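Local structure of cytochrome P450 (Bacillus megaterium, 5L91) at the corticosterone site. The protein binds several corticosterone molecules at once and, as a cytochrome P450, probably acts as a haem-dependent monooxygenase. Coordinates in Å, arbitrary orientation; residue numbers count along the deposited sequence, not the author numbering.

The corticosterone site. Residues 44, 46, 69, 71, 75-76, 78, 80-81, 85-86, 168, 184, 187-188, 191, 238, 241, 292-293, 312, 391. With C0R (corticosterone), chain B; C0R (corticosterone), chain C; C0R (corticosterone), chain D.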
loop_
_atom_site.group_PDB
_atom_site.type_symbol
_atom_site.label_atom_id
_atom_site.label_comp_id
_atom_site.label_asym_id
_atom_site.label_seq_id
_atom_site.Cartn_x
_atom_site.Cartn_y
_atom_site.Cartn_z
ATOM N N ARG A 44 11.461 8.439 20.092
ATOM C CA ARG A 44 10.989 7.323 19.287
ATOM C C ARG A 44 11.955 6.159 19.282
ATOM O O ARG A 44 11.605 5.074 18.810
ATOM C CB ARG A 44 10.742 7.850 17.875
ATOM C CG ARG A 44 9.464 8.661 17.815
ATOM C CD ARG A 44 9.213 9.218 16.404
ATOM N NE ARG A 44 9.566 8.302 15.322
ATOM C CZ ARG A 44 10.487 8.560 14.389
ATOM N NH1 ARG A 44 11.153 9.704 14.412
ATOM N NH2 ARG A 44 10.738 7.679 13.447
ATOM N N VAL A 46 14.646 5.540 17.461
ATOM C CA VAL A 46 14.934 5.047 16.118
ATOM C C VAL A 46 15.925 5.955 15.425
ATOM O O VAL A 46 16.037 7.151 15.724
ATOM C CB VAL A 46 13.667 4.934 15.232
ATOM C CG1 VAL A 46 12.640 3.943 15.823
ATOM C CG2 VAL A 46 13.067 6.337 15.014
ATOM N N ARG A 69 10.268 -9.368 12.494
ATOM C CA ARG A 69 9.461 -8.844 13.579
ATOM C C ARG A 69 8.539 -9.937 14.127
ATOM O O ARG A 69 7.475 -9.658 14.671
ATOM C CB ARG A 69 8.666 -7.618 13.112
ATOM C CG ARG A 69 9.472 -6.628 12.240
ATOM C CD ARG A 69 8.560 -5.639 11.546
ATOM N NE ARG A 69 9.251 -4.955 10.457
ATOM C CZ ARG A 69 9.195 -5.319 9.183
ATOM N NH1 ARG A 69 8.472 -6.363 8.789
ATOM N NH2 ARG A 69 9.870 -4.619 8.288
ATOM N N PRO A 71 6.612 -12.174 16.429
ATOM C CA PRO A 71 6.352 -11.982 17.850
ATOM C C PRO A 71 7.000 -13.088 18.669
ATOM O O PRO A 71 7.069 -14.243 18.229
ATOM C CB PRO A 71 4.822 -12.014 17.936
ATOM C CG PRO A 71 4.383 -12.760 16.727
ATOM C CD PRO A 71 5.384 -12.479 15.667
ATOM N N GLN A 75 3.802 -13.931 23.066
ATOM C CA GLN A 75 2.742 -13.142 22.451
ATOM C C GLN A 75 1.902 -14.039 21.554
ATOM O O GLN A 75 2.311 -15.142 21.175
ATOM C CB GLN A 75 3.307 -11.977 21.632
ATOM C CG GLN A 75 3.708 -10.764 22.456
ATOM C CD GLN A 75 4.213 -9.586 21.601
ATOM O OE1 GLN A 75 3.603 -9.201 20.592
ATOM N NE2 GLN A 75 5.365 -9.048 21.986
ATOM N N ARG A 76 0.718 -13.542 21.209
ATOM C CA ARG A 76 -0.138 -14.243 20.266
ATOM C C ARG A 76 0.639 -14.654 19.020
ATOM O O ARG A 76 1.396 -13.862 18.443
ATOM C CB ARG A 76 -1.294 -13.345 19.875
ATOM C CG ARG A 76 -2.469 -13.588 20.681
ATOM C CD ARG A 76 -3.406 -12.444 20.575
ATOM N NE ARG A 76 -3.916 -12.147 19.228
ATOM C CZ ARG A 76 -4.867 -12.833 18.596
ATOM N NH1 ARG A 76 -5.394 -13.925 19.134
ATOM N NH2 ARG A 76 -5.292 -12.429 17.406
ATOM N N THR A 78 -0.207 -15.166 15.682
ATOM C CA THR A 78 -1.045 -15.041 14.502
ATOM C C THR A 78 -0.286 -15.558 13.293
ATOM O O THR A 78 0.949 -15.567 13.267
ATOM C CB THR A 78 -1.460 -13.592 14.284
ATOM O OG1 THR A 78 -0.305 -12.811 13.960
ATOM C CG2 THR A 78 -2.078 -13.053 15.548
ATOM N N LEU A 80 -0.345 -14.052 10.462
ATOM C CA LEU A 80 0.251 -12.817 9.945
ATOM C C LEU A 80 1.621 -12.532 10.564
ATOM O O LEU A 80 2.513 -12.000 9.892
ATOM C CB LEU A 80 -0.703 -11.639 10.203
ATOM C CG LEU A 80 -0.257 -10.251 9.755
ATOM C CD1 LEU A 80 -0.199 -10.160 8.244
ATOM C CD2 LEU A 80 -1.246 -9.236 10.310
ATOM N N GLY A 81 1.815 -12.890 11.837
ATOM C CA GLY A 81 3.044 -12.533 12.520
ATOM C C GLY A 81 4.273 -13.196 11.950
ATOM O O GLY A 81 5.376 -12.675 12.108
ATOM N N ILE A 85 6.410 -10.611 5.050
ATOM C CA ILE A 85 6.997 -9.299 5.236
ATOM C C ILE A 85 7.754 -9.180 6.541
ATOM O O ILE A 85 8.497 -8.195 6.728
ATOM C CB ILE A 85 5.874 -8.251 5.125
ATOM C CG1 ILE A 85 6.472 -6.894 4.844
ATOM C CG2 ILE A 85 5.023 -8.181 6.442
ATOM C CD1 ILE A 85 5.441 -5.842 4.385
ATOM N N ASN A 86 7.601 -10.163 7.435
ATOM C CA ASN A 86 8.215 -10.127 8.754
ATOM C C ASN A 86 9.294 -11.153 8.938
ATOM O O ASN A 86 9.617 -11.491 10.082
ATOM C CB ASN A 86 7.197 -10.375 9.845
ATOM C CG ASN A 86 6.306 -9.268 10.037
ATOM O OD1 ASN A 86 6.596 -8.154 9.671
ATOM N ND2 ASN A 86 5.255 -9.523 10.759
ATOM N N ILE A 168 -9.931 -4.177 10.585
ATOM C CA ILE A 168 -8.493 -4.317 10.665
ATOM C C ILE A 168 -7.779 -2.994 10.414
ATOM O O ILE A 168 -6.655 -2.802 10.880
ATOM C CB ILE A 168 -8.071 -5.472 9.748
ATOM C CG1 ILE A 168 -8.229 -6.750 10.573
ATOM C CG2 ILE A 168 -6.667 -5.292 9.223
ATOM C CD1 ILE A 168 -7.899 -8.040 9.884
ATOM N N GLN A 184 -8.347 -2.675 19.949
ATOM C CA GLN A 184 -7.378 -3.748 19.891
ATOM C C GLN A 184 -8.057 -5.112 19.991
ATOM O O GLN A 184 -7.684 -6.045 19.276
ATOM C CB GLN A 184 -6.310 -3.555 20.957
ATOM C CG GLN A 184 -5.164 -4.562 20.852
ATOM C CD GLN A 184 -4.198 -4.219 19.729
ATOM O OE1 GLN A 184 -4.215 -3.103 19.206
ATOM N NE2 GLN A 184 -3.349 -5.183 19.352
ATOM N N LYS A 187 -9.875 -5.815 16.570
ATOM C CA LYS A 187 -8.913 -6.200 15.541
ATOM C C LYS A 187 -8.427 -7.625 15.746
ATOM O O LYS A 187 -8.297 -8.391 14.784
ATOM C CB LYS A 187 -7.723 -5.240 15.533
ATOM C CG LYS A 187 -8.117 -3.816 15.163
ATOM C CD LYS A 187 -6.934 -2.979 14.647
ATOM C CE LYS A 187 -7.382 -1.568 14.327
ATOM N NZ LYS A 187 -6.428 -0.906 13.416
ATOM N N MET A 188 -8.132 -8.004 16.989
ATOM C CA MET A 188 -7.675 -9.374 17.217
ATOM C C MET A 188 -8.754 -10.365 16.810
ATOM O O MET A 188 -8.457 -11.422 16.243
ATOM C CB MET A 188 -7.311 -9.574 18.681
ATOM C CG MET A 188 -6.231 -8.662 19.155
ATOM S SD MET A 188 -6.165 -8.654 20.946
ATOM C CE MET A 188 -5.369 -10.207 21.184
ATOM N N ASN A 191 -9.021 -10.603 13.024
ATOM C CA ASN A 191 -7.942 -11.441 12.514
ATOM C C ASN A 191 -8.232 -12.910 12.753
ATOM O O ASN A 191 -8.033 -13.753 11.865
ATOM C CB ASN A 191 -6.617 -11.052 13.171
ATOM C CG ASN A 191 -5.503 -12.009 12.861
ATOM O OD1 ASN A 191 -4.745 -11.824 11.893
ATOM N ND2 ASN A 191 -5.375 -13.044 13.675
ATOM N N LEU A 238 -2.134 -10.970 5.001
ATOM C CA LEU A 238 -1.141 -9.974 4.633
ATOM C C LEU A 238 -1.544 -9.247 3.345
ATOM O O LEU A 238 -1.522 -8.017 3.312
ATOM C CB LEU A 238 0.214 -10.635 4.513
ATOM C CG LEU A 238 1.317 -9.745 3.966
ATOM C CD1 LEU A 238 1.607 -8.602 4.913
ATOM C CD2 LEU A 238 2.533 -10.571 3.697
ATOM N N ILE A 241 -3.870 -6.481 4.212
ATOM C CA ILE A 241 -3.359 -5.384 4.981
ATOM C C ILE A 241 -2.389 -4.577 4.141
ATOM O O ILE A 241 -2.379 -3.360 4.213
ATOM C CB ILE A 241 -2.716 -5.898 6.268
ATOM C CG1 ILE A 241 -3.822 -6.385 7.216
ATOM C CG2 ILE A 241 -1.881 -4.795 6.906
ATOM C CD1 ILE A 241 -3.333 -7.305 8.184
ATOM N N LEU A 292 9.442 2.844 6.120
ATOM C CA LEU A 292 9.402 1.450 6.554
ATOM C C LEU A 292 10.143 1.275 7.862
ATOM O O LEU A 292 10.513 2.263 8.511
ATOM C CB LEU A 292 9.995 0.528 5.490
ATOM C CG LEU A 292 9.150 0.417 4.218
ATOM C CD1 LEU A 292 9.908 -0.367 3.208
ATOM C CD2 LEU A 292 7.836 -0.245 4.533
ATOM N N HIS A 293 10.347 0.023 8.266
ATOM C CA HIS A 293 10.942 -0.270 9.552
ATOM C C HIS A 293 11.917 -1.407 9.365
ATOM O O HIS A 293 11.636 -2.351 8.632
ATOM C CB HIS A 293 9.901 -0.616 10.611
ATOM C CG HIS A 293 10.504 -1.043 11.903
ATOM N ND1 HIS A 293 10.616 -2.368 12.267
ATOM C CD2 HIS A 293 11.071 -0.327 12.901
ATOM C CE1 HIS A 293 11.196 -2.449 13.452
ATOM N NE2 HIS A 293 11.486 -1.225 13.855
ATOM N N HIS A 312 16.726 0.213 16.070
ATOM C CA HIS A 312 15.669 0.292 15.076
ATOM C C HIS A 312 15.948 1.397 14.053
ATOM O O HIS A 312 16.424 2.480 14.410
ATOM C CB HIS A 312 14.356 0.564 15.796
ATOM C CG HIS A 312 13.802 -0.634 16.481
ATOM N ND1 HIS A 312 12.457 -0.799 16.712
ATOM C CD2 HIS A 312 14.407 -1.755 16.933
ATOM C CE1 HIS A 312 12.260 -1.957 17.312
ATOM N NE2 HIS A 312 13.425 -2.558 17.447
ATOM N N PHE A 391 3.613 7.042 8.689
ATOM C CA PHE A 391 4.088 6.039 7.760
ATOM C C PHE A 391 3.256 5.982 6.482
ATOM O O PHE A 391 3.740 5.500 5.448
ATOM C CB PHE A 391 4.103 4.691 8.447
ATOM C CG PHE A 391 5.227 4.535 9.389
ATOM C CD1 PHE A 391 5.191 5.079 10.668
ATOM C CD2 PHE A 391 6.336 3.855 8.990
ATOM C CE1 PHE A 391 6.273 4.921 11.512
ATOM C CE2 PHE A 391 7.413 3.702 9.819
ATOM C CZ PHE A 391 7.401 4.238 11.069
HETATM C C1 C0R B . 1.312 -6.328 9.657
HETATM C C2 C0R B . 1.067 -6.311 8.165
HETATM C C3 C0R B . 1.921 -5.191 7.393
HETATM C C4 C0R B . 3.436 -4.921 7.949
HETATM C C5 C0R B . 3.744 -5.627 9.294
HETATM C C6 C0R B . 5.200 -5.449 9.872
HETATM C C7 C0R B . 5.038 -5.356 11.481
HETATM C C8 C0R B . 4.233 -6.387 12.217
HETATM C C9 C0R B . 2.757 -6.373 11.645
HETATM C C10 C0R B . 2.705 -6.521 10.081
HETATM C C11 C0R B . 1.798 -7.345 12.514
HETATM C C12 C0R B . 1.988 -7.143 14.121
HETATM C C13 C0R B . 3.434 -7.185 14.583
HETATM C C14 C0R B . 4.312 -6.081 13.731
HETATM C C15 C0R B . 5.515 -6.107 14.292
HETATM C C16 C0R B . 5.139 -6.106 15.862
HETATM C C17 C0R B . 3.573 -6.796 15.868
HETATM C C18 C0R B . 4.039 -8.619 14.369
HETATM C C19 C0R B . 3.025 -7.989 9.714
HETATM C C20 C0R B . 3.359 -7.940 16.898
HETATM C C21 C0R B . 1.921 -8.400 17.247
HETATM O O1 C0R B . 1.500 -4.601 6.411
HETATM O O2 C0R B . 2.021 -8.627 12.292
HETATM O O3 C0R B . 4.340 -8.458 17.414
HETATM O O4 C0R B . 1.218 -7.330 17.876
HETATM C C1 C0R C . 5.961 0.668 10.403
HETATM C C2 C0R C . 6.138 0.180 8.973
HETATM C C3 C0R C . 6.952 -1.187 8.778
HETATM C C4 C0R C . 6.740 -2.300 9.956
HETATM C C5 C0R C . 6.172 -1.757 11.300
HETATM C C6 C0R C . 5.949 -2.687 12.568
HETATM C C7 C0R C . 6.992 -2.239 13.707
HETATM C C8 C0R C . 6.811 -0.771 14.010
HETATM C C9 C0R C . 6.726 0.197 12.745
HETATM C C10 C0R C . 5.827 -0.271 11.552
HETATM C C11 C0R C . 6.418 1.672 13.275
HETATM C C12 C0R C . 7.451 2.129 14.473
HETATM C C13 C0R C . 7.729 1.096 15.573
HETATM C C14 C0R C . 7.968 -0.395 14.943
HETATM C C15 C0R C . 8.149 -1.188 15.987
HETATM C C16 C0R C . 9.092 -0.294 16.936
HETATM C C17 C0R C . 8.902 1.247 16.242
HETATM C C18 C0R C . 6.485 1.061 16.519
HETATM C C19 C0R C . 4.340 -0.325 11.999
HETATM C C20 C0R C . 8.956 2.386 17.281
HETATM C C21 C0R C . 9.181 3.823 16.772
HETATM O O1 C0R C . 7.690 -1.435 7.825
HETATM O O2 C0R C . 5.166 1.718 13.684
HETATM O O3 C0R C . 8.817 2.130 18.472
HETATM O O4 C0R C . 8.629 4.755 17.677
HETATM C C1 C0R D . -0.681 -2.635 13.717
HETATM C C2 C0R D . -0.008 -1.513 12.914
HETATM C C3 C0R D . 0.480 -2.059 11.496
HETATM C C4 C0R D . -0.677 -2.892 10.707
HETATM C C5 C0R D . -1.813 -3.498 11.580
HETATM C C6 C0R D . -2.977 -4.317 10.850
HETATM C C7 C0R D . -3.173 -5.747 11.606
HETATM C C8 C0R D . -3.098 -5.706 13.130
HETATM C C9 C0R D . -1.915 -4.810 13.726
HETATM C C10 C0R D . -1.838 -3.358 13.148
HETATM C C11 C0R D . -1.820 -4.973 15.330
HETATM C C12 C0R D . -1.698 -6.554 15.746
HETATM C C13 C0R D . -2.805 -7.420 15.165
HETATM C C14 C0R D . -2.990 -7.188 13.541
HETATM C C15 C0R D . -4.013 -7.974 13.215
HETATM C C16 C0R D . -3.561 -9.334 13.934
HETATM C C17 C0R D . -2.548 -8.759 15.187
HETATM C C18 C0R D . -4.133 -7.049 15.899
HETATM C C19 C0R D . -3.075 -2.514 13.614
HETATM C C20 C0R D . -2.857 -9.499 16.499
HETATM C C21 C0R D . -1.772 -9.612 17.606
HETATM O O1 C0R D . 1.589 -1.893 11.013
HETATM O O2 C0R D . -2.863 -4.442 15.941
HETATM O O3 C0R D . -3.984 -9.955 16.592
HETATM O O4 C0R D . -2.323 -9.787 18.908
#
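Two carbonyl oxygens grip NH1 of Arg69: the amide oxygen OD1 of Asn86 at 2.7 Å, met in its own carbonyl plane, and the backbone O of Ile85 at 2.8 Å, approached from above its carbonyl plane. On the other branch, NH2 donates to the backbone O of His293 at 2.9 Å. All three acceptors lie close to the guanidinium plane, so the group's rotation is fixed, and its charge is probably eased by the oxygens at its rim. The group lies beside the place where two poorly ordered steroids meet, C0R (chain B) and C0R (chain C), both corticosterone, and touches both. C4 of the chain C steroid sits over one guanidinium face, toward its rim, while CD of the extended arginine chain packs on C7 of the chain B steroid at 3.5 Å.

His293 serves the chain C steroid twice. Its backbone N donates a bent, probably weak hydrogen bond to O1, the 3-keto oxygen, at 3.1 Å, and its ring, placed with CG anti to the backbone N (chi1 175°), takes C14 over one face, toward the rim. Phe391 adds a second aromatic face, with C1 again above the rim. His312 instead turns its ring edge toward C16.

C0R (chain D) is read at its side chain. Arg76, bent at chi3 (61°), approaches side-on and in plane: NE donates to the 21-hydroxyl O4 at 2.9 Å and NH2 to the C20 ketone O3 at 2.9 Å, the latter nearly straight (167° at H). This paired grip may explain its better order. Asn191 and Met188 of helix 177-207 pack against the same end. Ile241, on helix 229-260, turns CD1 to this steroid's B ring and CG2 to the chain B steroid's A ring, which Leu80 also flanks.

The site probably belongs to the P450 substrate pocket and its approach; it holds three steroids together, though these contacts alone do not show which, if any, is placed for oxidation.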